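PDB 3VA9: sensor histidine kinase from Rhodopseudomonas palustris, which probably autophosphorylates a histidine with ATP in two-component signalling; this chain is its sensor domain, a four-helix bundle of the CHASE3 family. Local coordinates for residues K19-I24 and L67-L71; A34-R39 and R91-L95; E38-L42 and V98-P103; L64-R68 and I81-R85. All blocks are in the same frame, centred on the assembly; numbering follows the deposited sequence.

Overall arrangement
From the N terminus, helix 18-44 enters first and takes part in three of the four contacts. Contact 1 closes the antiparallel hairpin it makes with helix 47-70, joining the start of the first helix to the end of the second. Contact 4 continues at that end, sharing Leu67 and Arg68, and closes the short turn between helices 47-70 and 75-101. Contacts 2 and 3 lie across the chain's centre from these and tie the far half of helix 18-44 to helix 75-101, overlapping at Glu38 and Arg39. Contact 4 nests inside both of their loops, whereas contact 1 crosses them; its centre is about 30 Å from that of contact 3.

Contact 1: residues K19-I24 and L67-L71; sequences KALLAI and LRAVL
Leu67 pushes its CD1 methyl into the surface of helix 18-44, and the packing of this contact is closest there. CD1 lies 4.0 Å from Ala23 CB and 4.2 Å from Ile24 CG1, and it also sits 4.1 Å from the carbonyl oxygen of Ala20, which is already taken up by the helix bond from Ile24 N. The branch gets there because CG stands opposite the backbone N (chi1 171°), while chi2 of 66° turns CD1 toward the partner helix. The two alanines offer little bulk, and the backbones come near: the CA atoms of Ala23 and Leu67 are 6.2 Å apart. One turn closer to the N terminus, Ala20 CB meets Val70 CG1 at 4.1 Å, with the CD2 methyl of Leu71 a little farther off at 4.4 Å from the same CB.

The outer side is looser. Lys19 runs fully extended along the surface, and its CE reaches only to 4.2 Å from Val70 CG2. That is a meeting of aliphatic groups on the surface, and no hydrogen bond joins the two segments anywhere. On the inner side the packing continues into helix 121-142, where Ala20 and Leu71 touch Glu136 and Ile24 touches Thr133; Leu67 also reaches Ile81 of helix 75-101. Leu71 is the first residue to leave helical geometry, so the contact lies at the very end of helix 47-70. Small residues on one helix receiving branched aliphatics from its antiparallel neighbour form part of one end of the four-helix bundle of this CHASE3 sensor domain.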
loop_
_atom_site.group_PDB
_atom_site.type_symbol
_atom_site.label_atom_id
_atom_site.label_comp_id
_atom_site.label_asym_id
_atom_site.label_seq_id
_atom_site.Cartn_x
_atom_site.Cartn_y
_atom_site.Cartn_z
ATOM N N LYS A 19 -19.284 -1.267 3.162
ATOM C CA LYS A 19 -18.396 -0.231 3.661
ATOM C C LYS A 19 -16.956 -0.746 3.693
ATOM O O LYS A 19 -16.009 0.013 3.473
ATOM C CB LYS A 19 -18.843 0.210 5.058
ATOM C CG LYS A 19 -17.931 1.221 5.737
ATOM C CD LYS A 19 -18.449 1.563 7.128
ATOM C CE LYS A 19 -17.555 2.571 7.833
ATOM N NZ LYS A 19 -18.040 2.866 9.212
ATOM N N ALA A 20 -16.801 -2.041 3.958
ATOM C CA ALA A 20 -15.482 -2.660 4.055
ATOM C C ALA A 20 -14.820 -2.828 2.687
ATOM O O ALA A 20 -13.603 -2.681 2.559
ATOM C CB ALA A 20 -15.567 -4.002 4.777
ATOM N N LEU A 21 -15.624 -3.136 1.672
ATOM C CA LEU A 21 -15.109 -3.319 0.317
ATOM C C LEU A 21 -14.626 -2.001 -0.287
ATOM O O LEU A 21 -13.642 -1.974 -1.021
ATOM C CB LEU A 21 -16.163 -3.967 -0.585
ATOM C CG LEU A 21 -16.606 -5.389 -0.226
ATOM C CD1 LEU A 21 -17.697 -5.869 -1.178
ATOM C CD2 LEU A 21 -15.421 -6.353 -0.224
ATOM N N LEU A 22 -15.330 -0.914 0.019
ATOM C CA LEU A 22 -14.897 0.417 -0.384
ATOM C C LEU A 22 -13.531 0.688 0.217
ATOM O O LEU A 22 -12.598 1.095 -0.480
ATOM C CB LEU A 22 -15.883 1.476 0.109
ATOM C CG LEU A 22 -17.241 1.544 -0.589
ATOM C CD1 LEU A 22 -18.153 2.557 0.104
ATOM C CD2 LEU A 22 -17.059 1.884 -2.062
ATOM N N ALA A 23 -13.425 0.451 1.522
ATOM C CA ALA A 23 -12.194 0.696 2.265
ATOM C C ALA A 23 -11.014 -0.106 1.712
ATOM O O ALA A 23 -9.888 0.376 1.691
ATOM C CB ALA A 23 -12.403 0.396 3.747
ATOM N N ILE A 24 -11.284 -1.331 1.269
ATOM C CA ILE A 24 -10.251 -2.210 0.725
ATOM C C ILE A 24 -9.739 -1.701 -0.619
ATOM O O ILE A 24 -8.548 -1.781 -0.916
ATOM C CB ILE A 24 -10.782 -3.648 0.560
ATOM C CG1 ILE A 24 -10.967 -4.303 1.930
ATOM C CG2 ILE A 24 -9.844 -4.477 -0.299
ATOM C CD1 ILE A 24 -11.644 -5.645 1.864
ATOM N N LEU A 67 -9.872 0.679 8.422
ATOM C CA LEU A 67 -10.339 -0.627 7.987
ATOM C C LEU A 67 -10.284 -1.558 9.181
ATOM O O LEU A 67 -11.188 -2.364 9.405
ATOM C CB LEU A 67 -9.446 -1.167 6.872
ATOM C CG LEU A 67 -9.671 -2.616 6.445
ATOM C CD1 LEU A 67 -11.038 -2.783 5.792
ATOM C CD2 LEU A 67 -8.561 -3.068 5.509
ATOM N N ARG A 68 -9.212 -1.427 9.954
ATOM C CA ARG A 68 -9.006 -2.260 11.129
ATOM C C ARG A 68 -10.119 -2.044 12.148
ATOM O O ARG A 68 -10.466 -2.951 12.907
ATOM C CB ARG A 68 -7.644 -1.974 11.759
ATOM C CG ARG A 68 -7.410 -2.729 13.060
ATOM C CD ARG A 68 -6.056 -2.414 13.668
ATOM N NE ARG A 68 -5.819 -3.195 14.880
ATOM C CZ ARG A 68 -5.288 -4.415 14.896
ATOM N NH1 ARG A 68 -4.938 -4.998 13.760
ATOM N NH2 ARG A 68 -5.114 -5.051 16.046
ATOM N N ALA A 69 -10.675 -0.837 12.158
ATOM C CA ALA A 69 -11.770 -0.511 13.063
ATOM C C ALA A 69 -13.089 -1.127 12.593
ATOM O O ALA A 69 -13.965 -1.417 13.402
ATOM C CB ALA A 69 -11.902 0.999 13.218
ATOM N N VAL A 70 -13.223 -1.323 11.286
ATOM C CA VAL A 70 -14.417 -1.938 10.712
ATOM C C VAL A 70 -14.413 -3.441 10.966
ATOM O O VAL A 70 -15.466 -4.056 11.140
ATOM C CB VAL A 70 -14.505 -1.687 9.190
ATOM C CG1 VAL A 70 -15.687 -2.435 8.579
ATOM C CG2 VAL A 70 -14.601 -0.201 8.904
ATOM N N LEU A 71 -13.221 -4.024 11.002
ATOM C CA LEU A 71 -13.084 -5.472 11.122
ATOM C C LEU A 71 -12.800 -5.894 12.558
ATOM O O LEU A 71 -12.408 -7.031 12.811
ATOM C CB LEU A 71 -11.971 -5.975 10.195
ATOM C CG LEU A 71 -12.005 -5.468 8.749
ATOM C CD1 LEU A 71 -10.762 -5.920 7.990
ATOM C CD2 LEU A 71 -13.284 -5.904 8.030
#

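Contact 2: residues A34-R39 and R91-L95; sequences AETSER and RMAQL
A salt-bridge network of Glu35, Arg39 and Arg91 spans two nearly parallel helices of the sensor bundle, 18-44 and 75-101. Its main bond runs from Arg91 NH2 to Glu35 OE1, 2.8 Å long with an N-H...O angle of 153°. The oxygen lies in the guanidinium plane but receives the N-H on its anti side, and the carboxylate stands almost perpendicular to the guanidinium, 82° between planes, so a single N-H makes the bond. Arg91 reaches this point by a bend at chi2 (49°), which turns the chain toward Glu35. Its NH1 donates to Gln94 OE1 on its own helix, 3.0 Å away, so two anchors restrain the rotation of the group. The CD2 methyl of Leu95 lies over the centre of one guanidinium face.

Arg39 takes a lesser part: its NH2 is a long 3.6 Å from Glu35 OE2, which sits well out of its plane, leaving a purely electrostatic pairing. Glu35 thus stands between two arginines, an arrangement that would favour its ionised form.

Parallel first and third helices, 10.8 Å apart at the axes of these short segments, are diagonal partners in an up-down-up-down four-helix bundle, and the apolar side of the contact faces inward. There Ala34 CB meets Leu95 CD1 at 4.0 Å and Met92 CE at 4.1 Å. Glu38 OE1 comes within 3.2 Å of Leu95 CD2, a carboxylate oxygen pressed against a methyl in the interior. Helix 47-70 adjoins this side, with Ala56 against Ala34, Leu60 against Met92 and Tyr53 against Leu95.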
loop_
_atom_site.group_PDB
_atom_site.type_symbol
_atom_site.label_atom_id
_atom_site.label_comp_id
_atom_site.label_asym_id
_atom_site.label_seq_id
_atom_site.Cartn_x
_atom_site.Cartn_y
_atom_site.Cartn_z
ATOM N N ALA A 34 1.139 5.885 -4.078
ATOM C CA ALA A 34 2.452 6.092 -3.457
ATOM C C ALA A 34 3.570 5.682 -4.412
ATOM O O ALA A 34 4.570 6.387 -4.569
ATOM C CB ALA A 34 2.556 5.303 -2.145
ATOM N N GLU A 35 3.392 4.529 -5.048
ATOM C CA GLU A 35 4.360 4.042 -6.020
ATOM C C GLU A 35 4.480 4.966 -7.235
ATOM O O GLU A 35 5.572 5.401 -7.593
ATOM C CB GLU A 35 3.987 2.632 -6.476
ATOM C CG GLU A 35 5.034 1.991 -7.361
ATOM C CD GLU A 35 4.549 0.688 -7.941
ATOM O OE1 GLU A 35 4.791 -0.355 -7.309
ATOM O OE2 GLU A 35 3.913 0.710 -9.021
ATOM N N THR A 36 3.353 5.280 -7.863
ATOM C CA THR A 36 3.396 6.122 -9.046
ATOM C C THR A 36 3.962 7.516 -8.723
ATOM O O THR A 36 4.688 8.100 -9.528
ATOM C CB THR A 36 2.015 6.221 -9.735
ATOM O OG1 THR A 36 2.197 6.596 -11.105
ATOM C CG2 THR A 36 1.124 7.258 -9.043
ATOM N N SER A 37 3.656 8.035 -7.538
ATOM C CA SER A 37 4.146 9.358 -7.154
ATOM C C SER A 37 5.656 9.343 -6.934
ATOM O O SER A 37 6.357 10.251 -7.359
ATOM C CB SER A 37 3.427 9.871 -5.908
ATOM O OG SER A 37 2.068 10.088 -6.202
ATOM N N GLU A 38 6.145 8.300 -6.279
ATOM C CA GLU A 38 7.577 8.133 -6.076
ATOM C C GLU A 38 8.315 8.040 -7.414
ATOM O O GLU A 38 9.348 8.673 -7.608
ATOM C CB GLU A 38 7.851 6.913 -5.190
ATOM C CG GLU A 38 9.288 6.438 -5.199
ATOM C CD GLU A 38 9.527 5.366 -6.241
ATOM O OE1 GLU A 38 8.994 4.255 -6.063
ATOM O OE2 GLU A 38 10.239 5.630 -7.237
ATOM N N ARG A 39 7.775 7.263 -8.342
ATOM C CA ARG A 39 8.347 7.178 -9.688
ATOM C C ARG A 39 8.333 8.517 -10.403
ATOM O O ARG A 39 9.305 8.886 -11.045
ATOM C CB ARG A 39 7.621 6.124 -10.520
ATOM C CG ARG A 39 7.799 4.757 -9.934
ATOM C CD ARG A 39 7.216 3.665 -10.796
ATOM N NE ARG A 39 7.481 2.388 -10.148
ATOM C CZ ARG A 39 7.050 1.214 -10.579
ATOM N NH1 ARG A 39 6.322 1.132 -11.692
ATOM N NH2 ARG A 39 7.366 0.122 -9.896
ATOM N N ARG A 91 6.651 -2.518 2.035
ATOM C CA ARG A 91 6.614 -1.856 0.732
ATOM C C ARG A 91 6.874 -0.357 0.874
ATOM O O ARG A 91 7.700 0.210 0.156
ATOM C CB ARG A 91 5.274 -2.102 0.027
ATOM C CG ARG A 91 5.192 -1.493 -1.378
ATOM C CD ARG A 91 6.426 -1.866 -2.220
ATOM N NE ARG A 91 6.271 -1.478 -3.623
ATOM C CZ ARG A 91 7.273 -1.347 -4.484
ATOM N NH1 ARG A 91 8.518 -1.577 -4.095
ATOM N NH2 ARG A 91 7.031 -0.987 -5.742
ATOM N N MET A 92 6.174 0.280 1.808
ATOM C CA MET A 92 6.405 1.701 2.088
ATOM C C MET A 92 7.850 2.010 2.484
ATOM O O MET A 92 8.385 3.045 2.114
ATOM C CB MET A 92 5.439 2.223 3.158
ATOM C CG MET A 92 3.975 2.263 2.700
ATOM S SD MET A 92 3.685 3.232 1.193
ATOM C CE MET A 92 3.274 1.935 0.028
ATOM N N ALA A 93 8.486 1.111 3.230
ATOM C CA ALA A 93 9.884 1.307 3.601
ATOM C C ALA A 93 10.768 1.235 2.367
ATOM O O ALA A 93 11.756 1.946 2.267
ATOM C CB ALA A 93 10.332 0.279 4.647
ATOM N N GLN A 94 10.409 0.369 1.423
ATOM C CA GLN A 94 11.125 0.309 0.147
ATOM C C GLN A 94 11.037 1.624 -0.653
ATOM O O GLN A 94 12.054 2.187 -1.041
ATOM C CB GLN A 94 10.625 -0.864 -0.712
ATOM C CG GLN A 94 10.920 -2.235 -0.135
ATOM C CD GLN A 94 10.674 -3.344 -1.149
ATOM O OE1 GLN A 94 9.746 -3.272 -1.956
ATOM N NE2 GLN A 94 11.510 -4.370 -1.113
ATOM N N LEU A 95 9.815 2.085 -0.913
ATOM C CA LEU A 95 9.571 3.331 -1.649
ATOM C C LEU A 95 10.203 4.552 -0.974
ATOM O O LEU A 95 10.798 5.402 -1.638
ATOM C CB LEU A 95 8.062 3.571 -1.784
ATOM C CG LEU A 95 7.226 2.507 -2.494
ATOM C CD1 LEU A 95 5.754 2.926 -2.549
ATOM C CD2 LEU A 95 7.773 2.225 -3.910
#

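Contact 3: residues E38-L42 and V98-P103; sequences ERGFL and VVELGP
Phe41 lays its ring beneath Pro103, just past the end of helix 75-101. From CB the chain runs opposite the backbone N (chi1 179°), which carries the ring across to the other segment. CD2 is 4.0 Å from Pro103 CD. CE2 comes closer to that carbon, 3.6 Å, and also meets the carbonyl oxygen of Val99 at the ring edge, 3.7 Å away. CZ, at the tip, lies 3.8 Å from Pro103 CD. That methylene sits over one face, 25° off the ring normal, in a CH-pi contact.

Leu42 packs against the same turn from a different direction: its CD2 nestles 3.5 Å from Gly102 C, and its CD1 presses on Val98 CG1 at a tight 3.4 Å. The helix ends at Leu101, and Gly102 follows with a positive phi, which suits glycine; Pro103 comes next, with its CD over Phe41. One turn earlier, Glu38 packs its CG against Val99 CG2, 3.3 Å away, and sets its OE2 beside Val98 CG1.

Helix 106-116 adjoins this end of the bundle, touching Leu42 through Ala109 and Glu38 through Leu113, while Glu47, Tyr49 and Arg50 of helix 47-70 border Phe41.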
loop_
_atom_site.group_PDB
_atom_site.type_symbol
_atom_site.label_atom_id
_atom_site.label_comp_id
_atom_site.label_asym_id
_atom_site.label_seq_id
_atom_site.Cartn_x
_atom_site.Cartn_y
_atom_site.Cartn_z
ATOM N N GLU A 38 6.145 8.300 -6.279
ATOM C CA GLU A 38 7.577 8.133 -6.076
ATOM C C GLU A 38 8.315 8.040 -7.414
ATOM O O GLU A 38 9.348 8.673 -7.608
ATOM C CB GLU A 38 7.851 6.913 -5.190
ATOM C CG GLU A 38 9.288 6.438 -5.199
ATOM C CD GLU A 38 9.527 5.366 -6.241
ATOM O OE1 GLU A 38 8.994 4.255 -6.063
ATOM O OE2 GLU A 38 10.239 5.630 -7.237
ATOM N N ARG A 39 7.775 7.263 -8.342
ATOM C CA ARG A 39 8.347 7.178 -9.688
ATOM C C ARG A 39 8.333 8.517 -10.403
ATOM O O ARG A 39 9.305 8.886 -11.045
ATOM C CB ARG A 39 7.621 6.124 -10.520
ATOM C CG ARG A 39 7.799 4.757 -9.934
ATOM C CD ARG A 39 7.216 3.665 -10.796
ATOM N NE ARG A 39 7.481 2.388 -10.148
ATOM C CZ ARG A 39 7.050 1.214 -10.579
ATOM N NH1 ARG A 39 6.322 1.132 -11.692
ATOM N NH2 ARG A 39 7.366 0.122 -9.896
ATOM N N GLY A 40 7.233 9.249 -10.283
ATOM C CA GLY A 40 7.146 10.578 -10.871
ATOM C C GLY A 40 8.193 11.539 -10.315
ATOM O O GLY A 40 8.747 12.355 -11.059
ATOM N N PHE A 41 8.473 11.431 -9.013
ATOM C CA PHE A 41 9.482 12.265 -8.341
ATOM C C PHE A 41 10.898 11.944 -8.819
ATOM O O PHE A 41 11.689 12.852 -9.091
ATOM C CB PHE A 41 9.393 12.098 -6.817
ATOM C CG PHE A 41 10.409 12.914 -6.040
ATOM C CD1 PHE A 41 10.508 14.288 -6.222
ATOM C CD2 PHE A 41 11.245 12.305 -5.110
ATOM C CE1 PHE A 41 11.432 15.042 -5.499
ATOM C CE2 PHE A 41 12.164 13.052 -4.378
ATOM C CZ PHE A 41 12.258 14.426 -4.574
ATOM N N LEU A 42 11.215 10.654 -8.918
ATOM C CA LEU A 42 12.506 10.231 -9.461
ATOM C C LEU A 42 12.708 10.727 -10.885
ATOM O O LEU A 42 13.811 11.124 -11.265
ATOM C CB LEU A 42 12.619 8.712 -9.470
ATOM C CG LEU A 42 12.996 7.969 -8.202
ATOM C CD1 LEU A 42 13.303 6.525 -8.576
ATOM C CD2 LEU A 42 14.205 8.631 -7.557
ATOM N N VAL A 98 13.861 4.808 -1.683
ATOM C CA VAL A 98 14.067 5.274 -3.044
ATOM C C VAL A 98 13.811 6.780 -3.149
ATOM O O VAL A 98 14.559 7.500 -3.803
ATOM C CB VAL A 98 13.112 4.575 -4.014
ATOM C CG1 VAL A 98 13.227 5.198 -5.396
ATOM C CG2 VAL A 98 13.384 3.070 -4.054
ATOM N N VAL A 99 12.737 7.234 -2.510
ATOM C CA VAL A 99 12.379 8.651 -2.455
ATOM C C VAL A 99 13.476 9.446 -1.742
ATOM O O VAL A 99 13.791 10.578 -2.121
ATOM C CB VAL A 99 11.019 8.845 -1.729
ATOM C CG1 VAL A 99 10.865 10.247 -1.200
ATOM C CG2 VAL A 99 9.867 8.494 -2.652
ATOM N N GLU A 100 14.070 8.834 -0.720
ATOM C CA GLU A 100 15.151 9.459 0.038
ATOM C C GLU A 100 16.414 9.642 -0.797
ATOM O O GLU A 100 17.023 10.713 -0.782
ATOM C CB GLU A 100 15.463 8.663 1.308
ATOM C CG GLU A 100 14.570 9.019 2.479
ATOM C CD GLU A 100 14.760 10.455 2.939
ATOM O OE1 GLU A 100 15.907 10.952 2.895
ATOM O OE2 GLU A 100 13.765 11.084 3.355
ATOM N N LEU A 101 16.806 8.596 -1.518
ATOM C CA LEU A 101 17.926 8.703 -2.444
ATOM C C LEU A 101 17.597 9.730 -3.533
ATOM O O LEU A 101 18.398 10.613 -3.819
ATOM C CB LEU A 101 18.281 7.339 -3.036
ATOM C CG LEU A 101 18.938 6.372 -2.042
ATOM C CD1 LEU A 101 18.955 4.944 -2.579
ATOM C CD2 LEU A 101 20.352 6.838 -1.666
ATOM N N GLY A 102 16.416 9.614 -4.131
ATOM C CA GLY A 102 15.886 10.682 -4.960
ATOM C C GLY A 102 16.583 10.914 -6.288
ATOM O O GLY A 102 17.606 10.294 -6.576
ATOM N N PRO A 103 16.025 11.823 -7.106
ATOM C CA PRO A 103 16.491 12.095 -8.469
ATOM C C PRO A 103 17.923 12.627 -8.490
ATOM O O PRO A 103 18.643 12.395 -9.461
ATOM C CB PRO A 103 15.503 13.156 -8.973
ATOM C CG PRO A 103 14.977 13.804 -7.729
ATOM C CD PRO A 103 14.917 12.712 -6.712
#

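Contact 4: residues L64-R68 and I81-R85; sequences LDGLR and IDELR
Asp65 OD1 takes an N-H from Arg85 NH1 at 2.8 Å, and the bond is nearly straight, 166°. The oxygen is approached close to its C-O axis and lies in the guanidinium plane. Arg85 reaches it by a bend at chi2 that draws the chain across helix 47-70 and brings one face of the guanidinium against Leu64, whose CB is 3.8 Å from NH1. Arg85 CD also lies 4.0 Å from Leu64 CD1, so the aliphatic stem packs while the charge bonds.

A second bridge runs in the reverse sense. Arg68, extended from CG to NE, gives NH1 to Asp82 OD1, also at 2.8 Å but more bent, at 135°. Here the oxygen is met on its syn side, somewhat out of the carboxylate plane, although the two flat groups are nearly coplanar, 25° apart.

Beneath the two bridges, toward the bundle interior, lies an apolar layer. Ile81 drives its CD1 into helix 47-70, 3.5 Å from Leu67 CG and 3.3 Å from the backbone N of Arg68, which is already bonded to Leu64 O; packing here is tight. Deeper in, the CD2 methyls of Leu64 and Leu84 meet at 3.8 Å. Leu84 goes on to Ile125, Leu129 and Leu132 of helix 121-142, and Ile27 of helix 18-44 touches Leu64, Leu67 and Leu84, so this layer joins the bundle core.

The helices run antiparallel, as expected for neighbours joined by a short turn. With an acid and an arginine on each helix, the charges pair crosswise along the outer side, and opposite partners would be expected to favour this register while the leucines and Ile81 close the interior.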
loop_
_atom_site.group_PDB
_atom_site.type_symbol
_atom_site.label_atom_id
_atom_site.label_comp_id
_atom_site.label_asym_id
_atom_site.label_seq_id
_atom_site.Cartn_x
_atom_site.Cartn_y
_atom_site.Cartn_z
ATOM N N LEU A 64 -5.757 2.141 6.548
ATOM C CA LEU A 64 -5.477 0.883 7.234
ATOM C C LEU A 64 -5.983 0.915 8.680
ATOM O O LEU A 64 -6.575 -0.058 9.146
ATOM C CB LEU A 64 -3.982 0.542 7.195
ATOM C CG LEU A 64 -3.442 0.084 5.832
ATOM C CD1 LEU A 64 -1.931 0.227 5.742
ATOM C CD2 LEU A 64 -3.875 -1.341 5.509
ATOM N N ASP A 65 -5.739 2.026 9.382
ATOM C CA ASP A 65 -6.201 2.189 10.770
ATOM C C ASP A 65 -7.727 2.052 10.851
ATOM O O ASP A 65 -8.263 1.435 11.772
ATOM C CB ASP A 65 -5.812 3.562 11.338
ATOM C CG ASP A 65 -4.310 3.770 11.455
ATOM O OD1 ASP A 65 -3.545 2.779 11.482
ATOM O OD2 ASP A 65 -3.900 4.953 11.543
ATOM N N GLY A 66 -8.416 2.646 9.882
ATOM C CA GLY A 66 -9.868 2.646 9.842
ATOM C C GLY A 66 -10.498 1.342 9.388
ATOM O O GLY A 66 -11.547 0.947 9.887
ATOM N N LEU A 67 -9.872 0.679 8.422
ATOM C CA LEU A 67 -10.339 -0.627 7.987
ATOM C C LEU A 67 -10.284 -1.558 9.181
ATOM O O LEU A 67 -11.188 -2.364 9.405
ATOM C CB LEU A 67 -9.446 -1.167 6.872
ATOM C CG LEU A 67 -9.671 -2.616 6.445
ATOM C CD1 LEU A 67 -11.038 -2.783 5.792
ATOM C CD2 LEU A 67 -8.561 -3.068 5.509
ATOM N N ARG A 68 -9.212 -1.427 9.954
ATOM C CA ARG A 68 -9.006 -2.260 11.129
ATOM C C ARG A 68 -10.119 -2.044 12.148
ATOM O O ARG A 68 -10.466 -2.951 12.907
ATOM C CB ARG A 68 -7.644 -1.974 11.759
ATOM C CG ARG A 68 -7.410 -2.729 13.060
ATOM C CD ARG A 68 -6.056 -2.414 13.668
ATOM N NE ARG A 68 -5.819 -3.195 14.880
ATOM C CZ ARG A 68 -5.288 -4.415 14.896
ATOM N NH1 ARG A 68 -4.938 -4.998 13.760
ATOM N NH2 ARG A 68 -5.114 -5.051 16.046
ATOM N N ILE A 81 -5.829 -8.470 7.976
ATOM C CA ILE A 81 -5.434 -7.076 7.914
ATOM C C ILE A 81 -4.040 -6.898 8.526
ATOM O O ILE A 81 -3.205 -6.160 7.990
ATOM C CB ILE A 81 -6.477 -6.142 8.565
ATOM C CG1 ILE A 81 -6.416 -4.756 7.924
ATOM C CG2 ILE A 81 -6.267 -6.036 10.054
ATOM C CD1 ILE A 81 -7.233 -3.723 8.650
ATOM N N ASP A 82 -3.777 -7.600 9.627
ATOM C CA ASP A 82 -2.441 -7.606 10.208
ATOM C C ASP A 82 -1.426 -7.984 9.145
ATOM O O ASP A 82 -0.395 -7.330 8.993
ATOM C CB ASP A 82 -2.351 -8.597 11.366
ATOM C CG ASP A 82 -2.986 -8.073 12.625
ATOM O OD1 ASP A 82 -3.186 -6.844 12.711
ATOM O OD2 ASP A 82 -3.279 -8.891 13.527
ATOM N N GLU A 83 -1.735 -9.044 8.407
ATOM C CA GLU A 83 -0.852 -9.536 7.353
ATOM C C GLU A 83 -0.638 -8.520 6.230
ATOM O O GLU A 83 0.504 -8.253 5.844
ATOM C CB GLU A 83 -1.361 -10.880 6.823
ATOM C CG GLU A 83 -1.148 -12.009 7.829
ATOM C CD GLU A 83 -2.233 -13.076 7.797
ATOM O OE1 GLU A 83 -2.957 -13.183 6.783
ATOM O OE2 GLU A 83 -2.352 -13.815 8.799
ATOM N N LEU A 84 -1.727 -7.946 5.721
ATOM C CA LEU A 84 -1.636 -6.885 4.714
ATOM C C LEU A 84 -0.720 -5.757 5.205
ATOM O O LEU A 84 0.171 -5.301 4.486
ATOM C CB LEU A 84 -3.024 -6.317 4.398
ATOM C CG LEU A 84 -3.025 -5.080 3.492
ATOM C CD1 LEU A 84 -2.559 -5.448 2.096
ATOM C CD2 LEU A 84 -4.402 -4.422 3.437
ATOM N N ARG A 85 -0.945 -5.331 6.445
ATOM C CA ARG A 85 -0.199 -4.229 7.049
ATOM C C ARG A 85 1.300 -4.481 7.121
ATOM O O ARG A 85 2.100 -3.570 6.897
ATOM C CB ARG A 85 -0.718 -3.951 8.457
ATOM C CG ARG A 85 -0.044 -2.765 9.101
ATOM C CD ARG A 85 -1.028 -1.624 9.228
ATOM N NE ARG A 85 -0.381 -0.318 9.224
ATOM C CZ ARG A 85 -0.906 0.759 9.799
ATOM N NH1 ARG A 85 -2.070 0.666 10.433
ATOM N NH2 ARG A 85 -0.268 1.920 9.746
#